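Local atomic coordinates of ferritin light chain (PDB entry 1Z6O), a protein that forms, with heavy chains, a secreted 24-subunit insect ferritin shell that stores iron, the light chain probably promoting nucleation of the ferrihydrite core. Residues 44-55 / 132-143. Sequence-based numbering, arbitrary orientation.
Sequences YAKLHLERSYDY and TQKELAERAFYI
Tyr44 and Leu136 interlock as knobs where helix 37-61 packs antiparallel against helix 122-148 in the ferritin four-helix bundle; segments 44-55 and 132-143 run at 172° to each other. Tyr44 sits among Leu136, Arg139, Ala140 and Ile143; Leu136 sits among Tyr44, Leu47, His48 and Tyr55.

The apolar contacts run along this seam. Leu136 CD2 lies 3.7 Å from Leu47 CD2 and also covers one face of the His48 ring in a CH-pi contact. Ile143 CD1 makes a similar contact over the Tyr44 ring. Phe167 of helix 157-190 packs on both Tyr44 and His48.

Hydrogen bonds of tyrosine and threonine hydroxyls cross the buried part. The Tyr44 ring reaches across because chi1 (-161°) turns CG anti to the backbone N, and its OH donates to Leu136 O at 2.7 Å. Tyr44 OH comes from one face of that carbonyl plane and Ala140 N from the other. Replacing Tyr44 by an alanine is likely to open a gap beside Ala140 and Ile143 and to leave Leu136 O without its second donor. Tyr55 OH and Thr132 OG1 share a hydrogen bond of 2.6 Å.

A salt-bridge network of Arg51, Asp54 and Glu135 closes the partly exposed side. Arg51 NH1 bridges to Asp54 OD2 within its own helix. Thr132 CG2 lies over the centre of the Arg51 guanidinium. A water links Arg51 NE, Thr132 O and Glu135 OE1. In the salt bridge across the contact, Arg51 NH2 meets the syn lone pair of Glu135 OE1 at 2.8 Å, nearly straight at 171°.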
# COMPACT_ATOMS: atom_id res chain seq x y z
N TYR A 44 23.00 -43.76 -25.47
CA TYR A 44 23.44 -42.49 -24.88
C TYR A 44 22.73 -42.29 -23.53
O TYR A 44 23.32 -41.75 -22.59
CB TYR A 44 23.11 -41.33 -25.84
CG TYR A 44 23.89 -40.04 -25.58
CD1 TYR A 44 25.24 -40.09 -25.20
CD2 TYR A 44 23.31 -38.80 -25.79
CE1 TYR A 44 25.99 -38.90 -25.06
CE2 TYR A 44 24.05 -37.61 -25.65
CZ TYR A 44 25.39 -37.68 -25.29
OH TYR A 44 26.11 -36.50 -25.16
N ALA A 45 21.48 -42.74 -23.42
CA ALA A 45 20.77 -42.64 -22.14
C ALA A 45 21.50 -43.55 -21.15
O ALA A 45 21.68 -43.22 -19.98
CB ALA A 45 19.31 -43.11 -22.29
N LYS A 46 21.91 -44.72 -21.63
CA LYS A 46 22.61 -45.69 -20.79
C LYS A 46 23.95 -45.14 -20.30
O LYS A 46 24.34 -45.36 -19.15
CB LYS A 46 22.82 -46.98 -21.58
CG LYS A 46 23.61 -48.06 -20.86
CD LYS A 46 23.79 -49.27 -21.77
CE LYS A 46 24.87 -50.20 -21.25
NZ LYS A 46 25.03 -51.37 -22.15
N LEU A 47 24.67 -44.43 -21.17
CA LEU A 47 25.95 -43.84 -20.77
C LEU A 47 25.72 -42.78 -19.68
O LEU A 47 26.47 -42.72 -18.70
CB LEU A 47 26.66 -43.21 -21.98
CG LEU A 47 28.01 -42.53 -21.73
CD1 LEU A 47 29.01 -43.52 -21.13
CD2 LEU A 47 28.55 -41.98 -23.07
N HIS A 48 24.70 -41.95 -19.84
CA HIS A 48 24.42 -40.93 -18.82
C HIS A 48 24.03 -41.60 -17.51
O HIS A 48 24.41 -41.13 -16.44
CB HIS A 48 23.29 -39.98 -19.25
CG HIS A 48 23.74 -38.89 -20.17
ND1 HIS A 48 23.85 -39.06 -21.54
CD2 HIS A 48 24.12 -37.61 -19.92
CE1 HIS A 48 24.27 -37.94 -22.09
NE2 HIS A 48 24.45 -37.04 -21.13
N LEU A 49 23.27 -42.68 -17.59
CA LEU A 49 22.83 -43.37 -16.38
C LEU A 49 24.04 -43.91 -15.61
O LEU A 49 24.16 -43.72 -14.39
CB LEU A 49 21.89 -44.53 -16.76
CG LEU A 49 21.40 -45.44 -15.63
CD1 LEU A 49 20.69 -44.61 -14.55
CD2 LEU A 49 20.45 -46.49 -16.23
N GLU A 50 24.94 -44.57 -16.32
CA GLU A 50 26.14 -45.12 -15.70
C GLU A 50 27.00 -44.01 -15.12
O GLU A 50 27.48 -44.11 -13.99
CB GLU A 50 26.96 -45.92 -16.73
CG GLU A 50 26.18 -47.12 -17.27
CD GLU A 50 26.82 -47.78 -18.48
OE1 GLU A 50 27.60 -47.11 -19.21
OE2 GLU A 50 26.53 -48.98 -18.72
N ARG A 51 27.21 -42.94 -15.88
CA ARG A 51 28.02 -41.85 -15.37
C ARG A 51 27.37 -41.15 -14.18
O ARG A 51 28.08 -40.68 -13.29
CB ARG A 51 28.33 -40.81 -16.46
CG ARG A 51 29.28 -41.32 -17.54
CD ARG A 51 30.61 -41.81 -16.96
NE ARG A 51 31.51 -42.24 -18.03
CZ ARG A 51 32.42 -43.19 -17.92
NH1 ARG A 51 32.57 -43.84 -16.77
NH2 ARG A 51 33.18 -43.51 -18.96
N SER A 52 26.03 -41.06 -14.15
CA SER A 52 25.40 -40.39 -13.01
C SER A 52 25.80 -41.09 -11.72
O SER A 52 26.11 -40.44 -10.72
CB SER A 52 23.86 -40.32 -13.13
OG SER A 52 23.24 -41.59 -12.96
N TYR A 53 25.80 -42.42 -11.73
CA TYR A 53 26.19 -43.16 -10.54
C TYR A 53 27.71 -43.12 -10.28
O TYR A 53 28.13 -43.13 -9.13
CB TYR A 53 25.63 -44.60 -10.59
CG TYR A 53 24.18 -44.63 -10.10
CD1 TYR A 53 23.11 -44.86 -10.97
CD2 TYR A 53 23.89 -44.38 -8.76
CE1 TYR A 53 21.78 -44.85 -10.51
CE2 TYR A 53 22.58 -44.36 -8.29
CZ TYR A 53 21.54 -44.60 -9.16
OH TYR A 53 20.26 -44.60 -8.66
N ASP A 54 28.53 -43.05 -11.33
CA ASP A 54 29.98 -42.92 -11.11
C ASP A 54 30.24 -41.58 -10.39
O ASP A 54 31.01 -41.50 -9.43
CB ASP A 54 30.77 -42.87 -12.44
CG ASP A 54 30.82 -44.20 -13.16
OD1 ASP A 54 30.73 -45.25 -12.49
OD2 ASP A 54 30.97 -44.21 -14.41
N TYR A 55 29.62 -40.51 -10.88
CA TYR A 55 29.80 -39.19 -10.27
C TYR A 55 29.27 -39.18 -8.84
O TYR A 55 29.82 -38.50 -7.96
CB TYR A 55 29.06 -38.12 -11.10
CG TYR A 55 29.65 -37.92 -12.49
CD1 TYR A 55 28.84 -37.57 -13.56
CD2 TYR A 55 31.03 -38.04 -12.72
CE1 TYR A 55 29.36 -37.34 -14.84
CE2 TYR A 55 31.57 -37.81 -14.00
CZ TYR A 55 30.73 -37.46 -15.05
OH TYR A 55 31.23 -37.21 -16.31
N THR A 132 35.65 -37.99 -18.89
CA THR A 132 34.30 -38.53 -19.07
C THR A 132 33.36 -37.50 -19.70
O THR A 132 32.45 -37.88 -20.44
CB THR A 132 33.69 -39.05 -17.73
OG1 THR A 132 33.65 -37.99 -16.77
CG2 THR A 132 34.52 -40.20 -17.18
N GLN A 133 33.56 -36.21 -19.43
CA GLN A 133 32.71 -35.20 -20.06
C GLN A 133 33.08 -35.09 -21.55
O GLN A 133 32.20 -34.94 -22.40
CB GLN A 133 32.84 -33.84 -19.35
CG GLN A 133 32.16 -33.83 -17.95
CD GLN A 133 30.64 -33.92 -18.04
OE1 GLN A 133 29.99 -34.75 -17.39
NE2 GLN A 133 30.07 -33.05 -18.84
N LYS A 134 34.37 -35.19 -21.88
CA LYS A 134 34.77 -35.16 -23.29
C LYS A 134 34.17 -36.37 -24.01
O LYS A 134 33.78 -36.28 -25.18
CB LYS A 134 36.29 -35.19 -23.45
CG LYS A 134 36.98 -33.87 -23.09
CD LYS A 134 38.47 -33.92 -23.45
CE LYS A 134 39.16 -32.60 -23.05
NZ LYS A 134 40.58 -32.53 -23.55
N GLU A 135 34.10 -37.51 -23.33
CA GLU A 135 33.52 -38.71 -23.94
C GLU A 135 32.03 -38.48 -24.20
O GLU A 135 31.51 -38.84 -25.26
CB GLU A 135 33.73 -39.95 -23.05
CG GLU A 135 33.01 -41.20 -23.60
CD GLU A 135 33.20 -42.44 -22.73
OE1 GLU A 135 33.00 -42.37 -21.50
OE2 GLU A 135 33.53 -43.50 -23.30
N LEU A 136 31.32 -37.88 -23.24
CA LEU A 136 29.89 -37.60 -23.45
C LEU A 136 29.72 -36.63 -24.63
O LEU A 136 28.80 -36.77 -25.44
CB LEU A 136 29.26 -36.96 -22.20
CG LEU A 136 29.02 -37.89 -21.00
CD1 LEU A 136 28.69 -37.06 -19.76
CD2 LEU A 136 27.87 -38.84 -21.33
N ALA A 137 30.61 -35.65 -24.71
CA ALA A 137 30.54 -34.65 -25.78
C ALA A 137 30.83 -35.26 -27.15
O ALA A 137 30.15 -34.96 -28.12
CB ALA A 137 31.51 -33.49 -25.49
N GLU A 138 31.86 -36.10 -27.23
CA GLU A 138 32.20 -36.71 -28.51
C GLU A 138 31.15 -37.74 -28.93
O GLU A 138 30.96 -37.98 -30.12
CB GLU A 138 33.61 -37.32 -28.45
CG GLU A 138 34.67 -36.21 -28.37
CD GLU A 138 36.09 -36.71 -28.30
OE1 GLU A 138 36.28 -37.92 -28.06
OE2 GLU A 138 37.03 -35.89 -28.47
N ARG A 139 30.47 -38.34 -27.96
CA ARG A 139 29.41 -39.29 -28.29
C ARG A 139 28.27 -38.47 -28.92
O ARG A 139 27.64 -38.91 -29.88
CB ARG A 139 28.91 -40.03 -27.05
CG ARG A 139 27.83 -41.08 -27.35
CD ARG A 139 28.40 -42.29 -28.11
NE ARG A 139 29.26 -43.11 -27.26
CZ ARG A 139 28.83 -43.97 -26.34
NH1 ARG A 139 27.52 -44.15 -26.13
NH2 ARG A 139 29.71 -44.64 -25.61
N ALA A 140 27.99 -37.27 -28.40
CA ALA A 140 26.94 -36.46 -29.01
C ALA A 140 27.34 -36.08 -30.44
O ALA A 140 26.50 -36.07 -31.34
CB ALA A 140 26.68 -35.18 -28.19
N PHE A 141 28.62 -35.77 -30.66
CA PHE A 141 29.09 -35.43 -32.01
C PHE A 141 28.87 -36.62 -32.95
O PHE A 141 28.48 -36.46 -34.11
CB PHE A 141 30.60 -35.11 -32.00
CG PHE A 141 30.94 -33.70 -31.59
CD1 PHE A 141 30.01 -32.89 -30.92
CD2 PHE A 141 32.21 -33.18 -31.85
CE1 PHE A 141 30.35 -31.57 -30.53
CE2 PHE A 141 32.56 -31.88 -31.47
CZ PHE A 141 31.63 -31.07 -30.80
N TYR A 142 29.14 -37.81 -32.44
CA TYR A 142 28.98 -39.04 -33.22
C TYR A 142 27.52 -39.28 -33.62
O TYR A 142 27.21 -39.57 -34.78
CB TYR A 142 29.50 -40.22 -32.39
CG TYR A 142 29.37 -41.55 -33.08
CD1 TYR A 142 30.24 -41.91 -34.10
CD2 TYR A 142 28.38 -42.46 -32.70
CE1 TYR A 142 30.13 -43.14 -34.75
CE2 TYR A 142 28.26 -43.69 -33.33
CZ TYR A 142 29.13 -44.02 -34.36
OH TYR A 142 29.02 -45.24 -34.99
N ILE A 143 26.60 -39.17 -32.67
CA ILE A 143 25.18 -39.38 -32.97
C ILE A 143 24.69 -38.31 -33.95
O ILE A 143 23.90 -38.59 -34.87
CB ILE A 143 24.34 -39.33 -31.68
CG1 ILE A 143 24.82 -40.44 -30.73
CG2 ILE A 143 22.85 -39.54 -31.99
CD1 ILE A 143 24.17 -40.36 -29.34
O HOH W 1 31.48 -40.58 -20.27